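PDB 2X4G: nucleoside-diphosphate-sugar epimerase from Pseudomonas aeruginosa, which probably binds a nicotinamide adenine dinucleotide cofactor, NAD or NADP, and acts as an epimerase, dehydratase or dehydrogenase of the Rossmann-fold family, its own substrate being unknown. Local coordinates for residues I331-F334 and G338-N341; I50-Y55 and L188-T193. All coordinates share one frame; numbering follows the deposited sequence.

Contact 1. Residues I331-F334 and G338-N341; sequences IDWF and GYFN
Phe334 and Tyr339 meet across a Schellman motif that ends helix 323-336. Gly338 is its C-prime residue, with a positive phi of 71°. Two backbone bonds close the motif. Tyr339 N donates to Phe334 O at 2.9 Å, nearly straight, and Gly338 N reaches back to the carbonyl of Arg335. The turn brings Tyr339 and Phe340 back against the last turns of the helix.

The ring of Phe334 turns an edge to the face of Tyr339, with centroids 5.3 Å apart and planes at 58°. CD1 of Phe334 does the touching, over that face but offset toward the rim. Trp333 completes the aromatic cluster. Its CG lies anti to the backbone N (chi1 -165°), which carries the far end of the indole to Tyr339. The two rings are oblique, and Trp333 CZ3 lies 3.7 Å from Tyr339 CE1.

Phe340 adds an apolar contact nearer Ile331. Its CE2 and CZ lie against CB of Phe334, and CE2 is also near the Ile331 methyl CG2. Helix 196-202 touches Phe334 and Ile331 through Ile198, and Leu259 of helix 248-259 touches Ile331 and Phe340. The edge of the Phe340 ring also meets a main-chain oxygen: CE2 lies 3.5 Å from Ile331 O, close to the ring plane.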
ATOM      1  N   ILE A 331      -0.583 -26.945  11.465  1.00 41.27           N
ATOM      2  CA  ILE A 331      -0.048 -26.464  12.722  1.00 41.80           C
ATOM      3  C   ILE A 331       1.223 -27.201  13.101  1.00 42.19           C
ATOM      4  O   ILE A 331       2.187 -26.571  13.446  1.00 43.27           O
ATOM      5  CB  ILE A 331      -1.077 -26.546  13.865  1.00 42.31           C
ATOM      6  CG1 ILE A 331      -2.091 -25.411  13.717  1.00 41.72           C
ATOM      7  CG2 ILE A 331      -0.387 -26.419  15.229  1.00 42.39           C
ATOM      8  CD1 ILE A 331      -3.278 -25.528  14.649  1.00 41.13           C
ATOM      9  N   ASP A 332       1.238 -28.518  13.012  1.00 42.44           N
ATOM     10  CA  ASP A 332       2.419 -29.292  13.403  1.00 43.41           C
ATOM     11  C   ASP A 332       3.630 -29.065  12.497  1.00 42.90           C
ATOM     12  O   ASP A 332       4.772 -28.958  12.973  1.00 43.66           O
ATOM     13  CB  ASP A 332       2.095 -30.788  13.433  1.00 44.02           C
ATOM     14  CG  ASP A 332       1.224 -31.170  14.614  1.00 46.85           C
ATOM     15  OD1 ASP A 332       1.155 -30.396  15.602  1.00 50.10           O
ATOM     16  OD2 ASP A 332       0.602 -32.249  14.549  1.00 51.08           O
ATOM     17  N   TRP A 333       3.382 -29.007  11.194  1.00 41.39           N
ATOM     18  CA  TRP A 333       4.434 -28.705  10.259  1.00 40.40           C
ATOM     19  C   TRP A 333       5.065 -27.348  10.610  1.00 40.86           C
ATOM     20  O   TRP A 333       6.293 -27.228  10.694  1.00 41.24           O
ATOM     21  CB  TRP A 333       3.916 -28.741   8.818  1.00 39.12           C
ATOM     22  CG  TRP A 333       5.030 -28.782   7.872  1.00 38.75           C
ATOM     23  CD1 TRP A 333       5.722 -29.883   7.453  1.00 39.39           C
ATOM     24  CD2 TRP A 333       5.635 -27.670   7.242  1.00 38.85           C
ATOM     25  NE1 TRP A 333       6.725 -29.521   6.572  1.00 37.30           N
ATOM     26  CE2 TRP A 333       6.695 -28.163   6.431  1.00 39.55           C
ATOM     27  CE3 TRP A 333       5.395 -26.300   7.276  1.00 40.22           C
ATOM     28  CZ2 TRP A 333       7.512 -27.322   5.668  1.00 40.09           C
ATOM     29  CZ3 TRP A 333       6.222 -25.457   6.513  1.00 41.92           C
ATOM     30  CH2 TRP A 333       7.264 -25.978   5.724  1.00 40.75           C
ATOM     31  N   PHE A 334       4.236 -26.332  10.844  1.00 40.60           N
ATOM     32  CA  PHE A 334       4.766 -25.006  11.140  1.00 41.07           C
ATOM     33  C   PHE A 334       5.605 -25.015  12.402  1.00 42.97           C
ATOM     34  O   PHE A 334       6.637 -24.363  12.467  1.00 43.40           O
ATOM     35  CB  PHE A 334       3.643 -23.972  11.271  1.00 40.52           C
ATOM     36  CG  PHE A 334       2.997 -23.608   9.967  1.00 37.93           C
ATOM     37  CD1 PHE A 334       3.764 -23.397   8.819  1.00 36.18           C
ATOM     38  CD2 PHE A 334       1.641 -23.460   9.882  1.00 35.77           C
ATOM     39  CE1 PHE A 334       3.186 -23.065   7.629  1.00 34.36           C
ATOM     40  CE2 PHE A 334       1.050 -23.122   8.673  1.00 35.81           C
ATOM     41  CZ  PHE A 334       1.829 -22.925   7.544  1.00 34.92           C
ATOM     42  N   GLY A 338       9.628 -24.270  13.176  1.00 48.68           N
ATOM     43  CA  GLY A 338       9.905 -23.058  13.912  1.00 49.53           C
ATOM     44  C   GLY A 338       9.284 -21.798  13.349  1.00 49.47           C
ATOM     45  O   GLY A 338       9.881 -20.728  13.473  1.00 50.55           O
ATOM     46  N   TYR A 339       8.100 -21.907  12.744  1.00 48.34           N
ATOM     47  CA  TYR A 339       7.344 -20.724  12.305  1.00 48.15           C
ATOM     48  C   TYR A 339       6.598 -20.076  13.470  1.00 49.09           C
ATOM     49  O   TYR A 339       6.159 -18.944  13.344  1.00 49.51           O
ATOM     50  CB  TYR A 339       6.334 -21.057  11.198  1.00 46.76           C
ATOM     51  CG  TYR A 339       6.934 -21.361   9.849  1.00 45.77           C
ATOM     52  CD1 TYR A 339       7.579 -22.568   9.602  1.00 46.32           C
ATOM     53  CD2 TYR A 339       6.857 -20.453   8.821  1.00 45.66           C
ATOM     54  CE1 TYR A 339       8.140 -22.853   8.365  1.00 44.97           C
ATOM     55  CE2 TYR A 339       7.409 -20.728   7.570  1.00 45.29           C
ATOM     56  CZ  TYR A 339       8.043 -21.923   7.348  1.00 44.97           C
ATOM     57  OH  TYR A 339       8.587 -22.182   6.109  1.00 42.98           O
ATOM     58  N   PHE A 340       6.429 -20.780  14.586  1.00 50.11           N
ATOM     59  CA  PHE A 340       5.831 -20.165  15.789  1.00 51.50           C
ATOM     60  C   PHE A 340       6.898 -19.743  16.758  1.00 53.75           C
ATOM     61  O   PHE A 340       7.752 -20.547  17.142  1.00 54.84           O
ATOM     62  CB  PHE A 340       4.897 -21.116  16.546  1.00 51.00           C
ATOM     63  CG  PHE A 340       3.729 -21.576  15.741  1.00 48.84           C
ATOM     64  CD1 PHE A 340       2.858 -20.668  15.197  1.00 47.65           C
ATOM     65  CD2 PHE A 340       3.508 -22.918  15.530  1.00 46.84           C
ATOM     66  CE1 PHE A 340       1.802 -21.097  14.454  1.00 46.08           C
ATOM     67  CE2 PHE A 340       2.463 -23.341  14.774  1.00 45.03           C
ATOM     68  CZ  PHE A 340       1.613 -22.437  14.237  1.00 44.65           C
ATOM     69  N   ASN A 341       6.797 -18.496  17.202  1.00 55.38           N
ATOM     70  CA  ASN A 341       7.697 -17.939  18.197  1.00 56.95           C
ATOM     71  C   ASN A 341       7.371 -18.479  19.572  1.00 57.56           C
ATOM     72  O   ASN A 341       8.134 -18.255  20.501  1.00 59.34           O
ATOM     73  CB  ASN A 341       7.567 -16.418  18.189  1.00 57.92           C
ATOM     74  CG  ASN A 341       7.549 -15.841  16.769  1.00 57.81           C
ATOM     75  OD1 ASN A 341       7.808 -16.549  15.785  1.00 57.90           O
ATOM     76  ND2 ASN A 341       7.241 -14.555  16.661  1.00 58.30           N
TER

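Contact 2. Residues I50-Y55 and L188-T193; sequences IQRLAY and LDIGPT
The guanidinium of Arg52 has the CD1 methyl of Ile190 over one face, near its centre. The modelled approach is too short for two carbons, so this placing is doubtful in detail. The second flat group, the ring of Tyr55, has Arg52 O at its edge, in the ring plane.

The side chains of Arg52 and Ile190 come from opposite directions. The two backbones stay far apart, and long side chains make the contact: the nearest CA atoms, those of Arg52 and Leu188, are 10.2 Å apart. Bends at chi2 and chi3 turn the guanidinium end of Arg52, whose NH2 bonds Thr22 O. Thr22 lies in the glycine-rich loop between strand 15-19 and helix 24-35, which has the GxxGxxG pattern of this family and probably binds the dinucleotide. Tyr55 makes a looser contact, with OH 4.4 Å from Leu188 CD1.

No hydrogen bond joins the two segments. Segment 188-193 is braced internally by Asp189. Its OD1 receives Thr193 OG1 at 2.7 Å on the syn lone pair. Thr193 N reaches the same oxygen at 3.2 Å from above the carboxylate plane. A cis peptide bond precedes Pro192 in this loop.

This is a surface contact of the Rossmann-type domain. Segment 50-55 lies in the connection from strand 39-44 to strand 59-62. Segment 188-193 links strand 176-185 to helix 196-202. Both reach helix 24-35 at His27 and Arg31, where the Tyr55 hydroxyl is hydrogen-bonded to His27 NE2 and Arg31 NE and the Leu188 side chain packs.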
ATOM      1  N   ILE A  50      14.623 -27.835  -5.554  1.00 49.16           N
ATOM      2  CA  ILE A  50      13.827 -28.959  -5.907  1.00 47.16           C
ATOM      3  C   ILE A  50      14.333 -30.211  -5.169  1.00 47.59           C
ATOM      4  O   ILE A  50      13.609 -31.181  -5.033  1.00 47.15           O
ATOM      5  CB  ILE A  50      13.853 -29.084  -7.453  1.00 46.88           C
ATOM      6  CG1 ILE A  50      12.575 -29.763  -7.968  1.00 45.39           C
ATOM      7  CG2 ILE A  50      15.157 -29.737  -7.935  1.00 46.37           C
ATOM      8  CD1 ILE A  50      11.302 -28.970  -7.709  1.00 41.61           C
ATOM      9  N   GLN A  51      15.559 -30.176  -4.657  1.00 48.67           N
ATOM     10  CA  GLN A  51      16.077 -31.278  -3.835  1.00 49.27           C
ATOM     11  C   GLN A  51      15.238 -31.560  -2.572  1.00 48.01           C
ATOM     12  O   GLN A  51      15.430 -32.593  -1.943  1.00 47.85           O
ATOM     13  CB  GLN A  51      17.550 -31.060  -3.448  1.00 50.70           C
ATOM     14  CG  GLN A  51      17.852 -29.728  -2.729  1.00 53.70           C
ATOM     15  CD  GLN A  51      18.475 -28.641  -3.661  1.00 57.95           C
ATOM     16  OE1 GLN A  51      17.850 -28.197  -4.636  1.00 58.30           O
ATOM     17  NE2 GLN A  51      19.707 -28.211  -3.337  1.00 59.90           N
ATOM     18  N   ARG A  52      14.318 -30.662  -2.205  1.00 46.54           N
ATOM     19  CA  ARG A  52      13.329 -30.985  -1.168  1.00 45.72           C
ATOM     20  C   ARG A  52      12.378 -32.105  -1.587  1.00 44.13           C
ATOM     21  O   ARG A  52      11.660 -32.626  -0.753  1.00 43.53           O
ATOM     22  CB  ARG A  52      12.472 -29.770  -0.789  1.00 45.56           C
ATOM     23  CG  ARG A  52      13.245 -28.593  -0.248  1.00 48.26           C
ATOM     24  CD  ARG A  52      12.494 -27.765   0.824  1.00 51.24           C
ATOM     25  NE  ARG A  52      11.064 -27.700   0.574  1.00 53.97           N
ATOM     26  CZ  ARG A  52      10.502 -27.047  -0.439  1.00 56.72           C
ATOM     27  NH1 ARG A  52      11.247 -26.374  -1.318  1.00 58.06           N
ATOM     28  NH2 ARG A  52       9.180 -27.063  -0.573  1.00 57.14           N
ATOM     29  N   LEU A  53      12.341 -32.432  -2.876  1.00 43.19           N
ATOM     30  CA  LEU A  53      11.453 -33.457  -3.404  1.00 42.07           C
ATOM     31  C   LEU A  53      12.209 -34.714  -3.850  1.00 42.57           C
ATOM     32  O   LEU A  53      11.618 -35.649  -4.421  1.00 42.40           O
ATOM     33  CB  LEU A  53      10.614 -32.887  -4.556  1.00 41.19           C
ATOM     34  CG  LEU A  53       9.406 -32.067  -4.101  1.00 39.90           C
ATOM     35  CD1 LEU A  53       9.861 -30.798  -3.437  1.00 41.24           C
ATOM     36  CD2 LEU A  53       8.506 -31.740  -5.263  1.00 38.50           C
ATOM     37  N   ALA A  54      13.505 -34.764  -3.563  1.00 42.78           N
ATOM     38  CA  ALA A  54      14.314 -35.926  -3.940  1.00 43.47           C
ATOM     39  C   ALA A  54      13.731 -37.250  -3.412  1.00 42.84           C
ATOM     40  O   ALA A  54      13.800 -38.264  -4.088  1.00 43.80           O
ATOM     41  CB  ALA A  54      15.770 -35.747  -3.474  1.00 44.14           C
ATOM     42  N   TYR A  55      13.140 -37.229  -2.222  1.00 41.80           N
ATOM     43  CA  TYR A  55      12.505 -38.414  -1.635  1.00 41.15           C
ATOM     44  C   TYR A  55      11.455 -39.064  -2.558  1.00 41.08           C
ATOM     45  O   TYR A  55      11.243 -40.277  -2.484  1.00 41.33           O
ATOM     46  CB  TYR A  55      11.911 -38.095  -0.255  1.00 39.94           C
ATOM     47  CG  TYR A  55      10.635 -37.264  -0.279  1.00 38.56           C
ATOM     48  CD1 TYR A  55      10.672 -35.884  -0.490  1.00 36.02           C
ATOM     49  CD2 TYR A  55       9.390 -37.853  -0.074  1.00 37.30           C
ATOM     50  CE1 TYR A  55       9.525 -35.130  -0.510  1.00 35.32           C
ATOM     51  CE2 TYR A  55       8.224 -37.091  -0.107  1.00 36.64           C
ATOM     52  CZ  TYR A  55       8.302 -35.727  -0.327  1.00 35.46           C
ATOM     53  OH  TYR A  55       7.161 -34.960  -0.358  1.00 33.35           O
ATOM     54  N   LEU A 188       3.716 -28.650   4.569  1.00 37.16           N
ATOM     55  CA  LEU A 188       4.659 -28.314   3.506  1.00 38.08           C
ATOM     56  C   LEU A 188       4.427 -26.929   2.900  1.00 38.89           C
ATOM     57  O   LEU A 188       4.644 -26.756   1.734  1.00 39.63           O
ATOM     58  CB  LEU A 188       4.672 -29.400   2.407  1.00 37.34           C
ATOM     59  CG  LEU A 188       4.707 -30.864   2.891  1.00 36.70           C
ATOM     60  CD1 LEU A 188       4.781 -31.840   1.740  1.00 35.49           C
ATOM     61  CD2 LEU A 188       5.832 -31.118   3.884  1.00 34.33           C
ATOM     62  N   ASP A 189       4.024 -25.935   3.688  1.00 40.26           N
ATOM     63  CA  ASP A 189       3.670 -24.602   3.150  1.00 40.79           C
ATOM     64  C   ASP A 189       4.812 -23.650   3.472  1.00 42.03           C
ATOM     65  O   ASP A 189       4.826 -23.032   4.525  1.00 42.57           O
ATOM     66  CB  ASP A 189       2.350 -24.121   3.777  1.00 40.58           C
ATOM     67  CG  ASP A 189       1.825 -22.828   3.163  1.00 41.55           C
ATOM     68  OD1 ASP A 189       2.286 -22.447   2.073  1.00 40.70           O
ATOM     69  OD2 ASP A 189       0.923 -22.193   3.767  1.00 43.71           O
ATOM     70  N   ILE A 190       5.787 -23.528   2.582  1.00 43.00           N
ATOM     71  CA  ILE A 190       7.062 -22.962   3.005  1.00 44.31           C
ATOM     72  C   ILE A 190       7.022 -21.496   3.377  1.00 44.73           C
ATOM     73  O   ILE A 190       7.520 -21.115   4.434  1.00 46.37           O
ATOM     74  CB  ILE A 190       8.162 -23.120   1.996  1.00 44.95           C
ATOM     75  CG1 ILE A 190       8.360 -24.568   1.642  1.00 45.79           C
ATOM     76  CG2 ILE A 190       9.499 -22.641   2.599  1.00 46.42           C
ATOM     77  CD1 ILE A 190       9.853 -24.854   1.451  1.00 49.29           C
ATOM     78  N   GLY A 191       6.471 -20.655   2.531  1.00 44.29           N
ATOM     79  CA  GLY A 191       6.481 -19.215   2.847  1.00 44.93           C
ATOM     80  C   GLY A 191       6.349 -18.856   4.337  1.00 44.91           C
ATOM     81  O   GLY A 191       7.292 -18.337   4.939  1.00 45.72           O
ATOM     82  N   PRO A 192       5.184 -19.129   4.948  1.00 44.27           N
ATOM     83  CA  PRO A 192       4.053 -19.784   4.342  1.00 43.42           C
ATOM     84  C   PRO A 192       3.367 -18.852   3.378  1.00 43.31           C
ATOM     85  O   PRO A 192       3.778 -17.721   3.218  1.00 44.81           O
ATOM     86  CB  PRO A 192       3.140 -20.092   5.531  1.00 43.10           C
ATOM     87  CG  PRO A 192       3.612 -19.258   6.643  1.00 43.85           C
ATOM     88  CD  PRO A 192       4.802 -18.490   6.213  1.00 44.62           C
ATOM     89  N   THR A 193       2.344 -19.352   2.722  1.00 42.82           N
ATOM     90  CA  THR A 193       1.586 -18.588   1.769  1.00 42.50           C
ATOM     91  C   THR A 193       0.201 -18.529   2.387  1.00 42.40           C
ATOM     92  O   THR A 193      -0.032 -17.756   3.326  1.00 42.18           O
ATOM     93  CB  THR A 193       1.626 -19.279   0.380  1.00 42.08           C
ATOM     94  OG1 THR A 193       1.152 -20.627   0.490  1.00 41.85           O
ATOM     95  CG2 THR A 193       3.045 -19.342  -0.147  1.00 40.97           C
TER

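Contacts 1 and 2 are neighbours, with centres 15 Å apart, and loop 188-193 joins them. Leu188 and Ile190 each touch both 50-55 and the aromatic cluster of contact 1. Tyr339 OH and Ile190 O probably form a hydrogen bond, but their modelled separation of 2.3 Å is doubtful. Trp333 NE1 lies near Leu188 CD2, and Phe334 CE1 is 3.5 Å from Asp189 O. Loop 188-193 is one of the places where the C-terminal turn meets the Rossmann-type part of the chain. In this family the nucleotide site is expected at the C-terminal ends of the parallel strands, and contact 2 borders that region through Thr22.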